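Local coordinates for translocator protein BipD (Burkholderia pseudomallei, PDB 2IZP) that is required for invasion of epithelial cells and survival inside host cells, probably regulating secretion of the effectors BipB and BipC, at residues A[94-99]-A[132-137]. Residues are numbered along the deposited sequence; the frame is centred on the assembly and turned at random.
Sequences NLLERL and QGKSDI
L96 lays one methyl over the face of the flat peptide group joining G133 to K134, with CD1 3.7 Å from G133 C and 3.6 Å from K134 N. G133 has no side chain to stand between them, so the leucine reaches the backbone of the other helix directly. At chi1 -112° the leucine CG sits roughly midway between two staggered positions, and CD1 then ends over the peptide. The same methyl is bordered on two further sides: CD1 of I137 meets L96 CD1 at 3.7 Å, and CG of K134 lies 4.3 Å from L96 CD1.

The other flat group, the carboxylate of E97, takes little part in the contact. Within its own helix a weak bond joins N94 ND2 to E97 OE2 at 3.4 Å, while K134 NZ comes closest to the aliphatic E97 CG, at 4.4 Å. E97 OE2 and K134 NZ stay 6.0 Å apart, so any attraction between the charges acts at a distance; K134 also has a long, weak ion pair with E100.

The two helices, 75-103 and 123-160, run antiparallel; the axes of segments 94-99 and 132-137 come within 10.5 Å at 172°. Helix 244-293 packs against both: L99 touches V283 and L286, and I137 touches F279. On helix 123-160, D136 makes a salt bridge to R204 of helix 202-209. Helix 75-103, probably part of the N-terminal domain, thus lies along helix 123-160, which falls in a predicted coiled coil, consistent with that domain's role as an intramolecular chaperone shielding the coiled coil.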
loop_
_atom_site.group_PDB
_atom_site.type_symbol
_atom_site.label_atom_id
_atom_site.label_comp_id
_atom_site.label_asym_id
_atom_site.label_seq_id
_atom_site.Cartn_x
_atom_site.Cartn_y
_atom_site.Cartn_z
ATOM N N ASN A 94 18.326 -5.051 -4.942
ATOM C CA ASN A 94 19.693 -5.054 -5.490
ATOM C C ASN A 94 20.726 -5.255 -4.386
ATOM O O ASN A 94 21.826 -5.755 -4.632
ATOM C CB ASN A 94 19.944 -3.782 -6.292
ATOM C CG ASN A 94 19.082 -3.637 -7.534
ATOM O OD1 ASN A 94 18.576 -2.548 -7.831
ATOM N ND2 ASN A 94 18.899 -4.719 -8.288
ATOM N N LEU A 95 20.405 -4.900 -3.146
ATOM C CA LEU A 95 21.284 -5.166 -2.009
ATOM C C LEU A 95 21.296 -6.641 -1.641
ATOM O O LEU A 95 22.327 -7.252 -1.354
ATOM C CB LEU A 95 20.838 -4.317 -0.819
ATOM C CG LEU A 95 21.837 -4.096 0.317
ATOM C CD1 LEU A 95 23.160 -3.539 -0.187
ATOM C CD2 LEU A 95 21.230 -3.166 1.359
ATOM N N LEU A 96 20.126 -7.283 -1.636
ATOM C CA LEU A 96 20.054 -8.711 -1.333
ATOM C C LEU A 96 20.844 -9.529 -2.346
ATOM O O LEU A 96 21.517 -10.505 -2.033
ATOM C CB LEU A 96 18.607 -9.187 -1.350
ATOM C CG LEU A 96 17.951 -9.618 -0.047
ATOM C CD1 LEU A 96 16.633 -10.317 -0.344
ATOM C CD2 LEU A 96 18.876 -10.506 0.768
ATOM N N GLU A 97 20.722 -9.104 -3.601
ATOM C CA GLU A 97 21.418 -9.772 -4.688
ATOM C C GLU A 97 22.928 -9.675 -4.486
ATOM O O GLU A 97 23.640 -10.671 -4.606
ATOM C CB GLU A 97 21.014 -9.140 -6.013
ATOM C CG GLU A 97 19.746 -9.677 -6.670
ATOM C CD GLU A 97 19.447 -8.856 -7.917
ATOM O OE1 GLU A 97 20.176 -9.025 -8.917
ATOM O OE2 GLU A 97 18.513 -8.030 -7.912
ATOM N N ARG A 98 23.400 -8.465 -4.183
ATOM C CA ARG A 98 24.828 -8.231 -3.949
ATOM C C ARG A 98 25.292 -9.105 -2.785
ATOM O O ARG A 98 26.279 -9.832 -2.919
ATOM C CB ARG A 98 25.116 -6.755 -3.696
ATOM C CG ARG A 98 25.732 -5.976 -4.843
ATOM C CD ARG A 98 24.997 -4.685 -5.154
ATOM N NE ARG A 98 25.801 -3.712 -5.882
ATOM C CZ ARG A 98 25.399 -2.594 -6.467
ATOM N NH1 ARG A 98 24.124 -2.215 -6.453
ATOM N NH2 ARG A 98 26.274 -1.808 -7.093
ATOM N N LEU A 99 24.566 -9.042 -1.673
ATOM C CA LEU A 99 24.821 -9.895 -0.517
ATOM C C LEU A 99 24.881 -11.379 -0.884
ATOM O O LEU A 99 25.770 -12.084 -0.402
ATOM C CB LEU A 99 23.743 -9.699 0.551
ATOM C CG LEU A 99 23.517 -8.267 1.040
ATOM C CD1 LEU A 99 22.592 -8.248 2.247
ATOM C CD2 LEU A 99 24.842 -7.597 1.370
ATOM N N GLN A 132 13.306 -15.967 0.836
ATOM C CA GLN A 132 12.201 -15.479 1.651
ATOM C C GLN A 132 12.242 -13.955 1.704
ATOM O O GLN A 132 11.216 -13.289 1.797
ATOM C CB GLN A 132 12.260 -16.063 3.061
ATOM C CG GLN A 132 10.970 -15.916 3.856
ATOM C CD GLN A 132 9.870 -16.827 3.351
ATOM O OE1 GLN A 132 9.401 -16.677 2.221
ATOM N NE2 GLN A 132 9.451 -17.780 4.176
ATOM N N GLY A 133 13.460 -13.423 1.634
ATOM C CA GLY A 133 13.689 -11.989 1.607
ATOM C C GLY A 133 13.189 -11.416 0.291
ATOM O O GLY A 133 12.500 -10.396 0.274
ATOM N N LYS A 134 13.538 -12.095 -0.795
ATOM C CA LYS A 134 13.083 -11.672 -2.117
ATOM C C LYS A 134 11.556 -11.570 -2.138
ATOM O O LYS A 134 11.004 -10.471 -2.252
ATOM C CB LYS A 134 13.577 -12.638 -3.190
ATOM C CG LYS A 134 14.963 -12.308 -3.729
ATOM C CD LYS A 134 15.245 -13.053 -5.026
ATOM C CE LYS A 134 16.683 -12.888 -5.500
ATOM N NZ LYS A 134 17.647 -12.789 -4.369
ATOM N N SER A 135 10.936 -12.730 -2.015
ATOM C CA SER A 135 9.500 -12.940 -1.959
ATOM C C SER A 135 8.822 -11.894 -1.092
ATOM O O SER A 135 7.862 -11.226 -1.485
ATOM C CB SER A 135 9.208 -14.347 -1.425
ATOM O OG SER A 135 7.830 -14.673 -1.485
ATOM N N ASP A 136 9.327 -11.734 0.129
ATOM C CA ASP A 136 8.745 -10.733 1.027
ATOM C C ASP A 136 8.806 -9.341 0.416
ATOM O O ASP A 136 7.834 -8.585 0.397
ATOM C CB ASP A 136 9.461 -10.767 2.380
ATOM C CG ASP A 136 9.035 -11.957 3.219
ATOM O OD1 ASP A 136 7.998 -12.569 2.879
ATOM O OD2 ASP A 136 9.729 -12.277 4.209
ATOM N N ILE A 137 9.970 -8.977 -0.109
ATOM C CA ILE A 137 10.101 -7.679 -0.766
ATOM C C ILE A 137 9.057 -7.491 -1.863
ATOM O O ILE A 137 8.319 -6.514 -1.913
ATOM C CB ILE A 137 11.519 -7.539 -1.365
ATOM C CG1 ILE A 137 12.645 -7.667 -0.334
ATOM C CG2 ILE A 137 11.629 -6.242 -2.147
ATOM C CD1 ILE A 137 14.031 -7.740 -0.930
#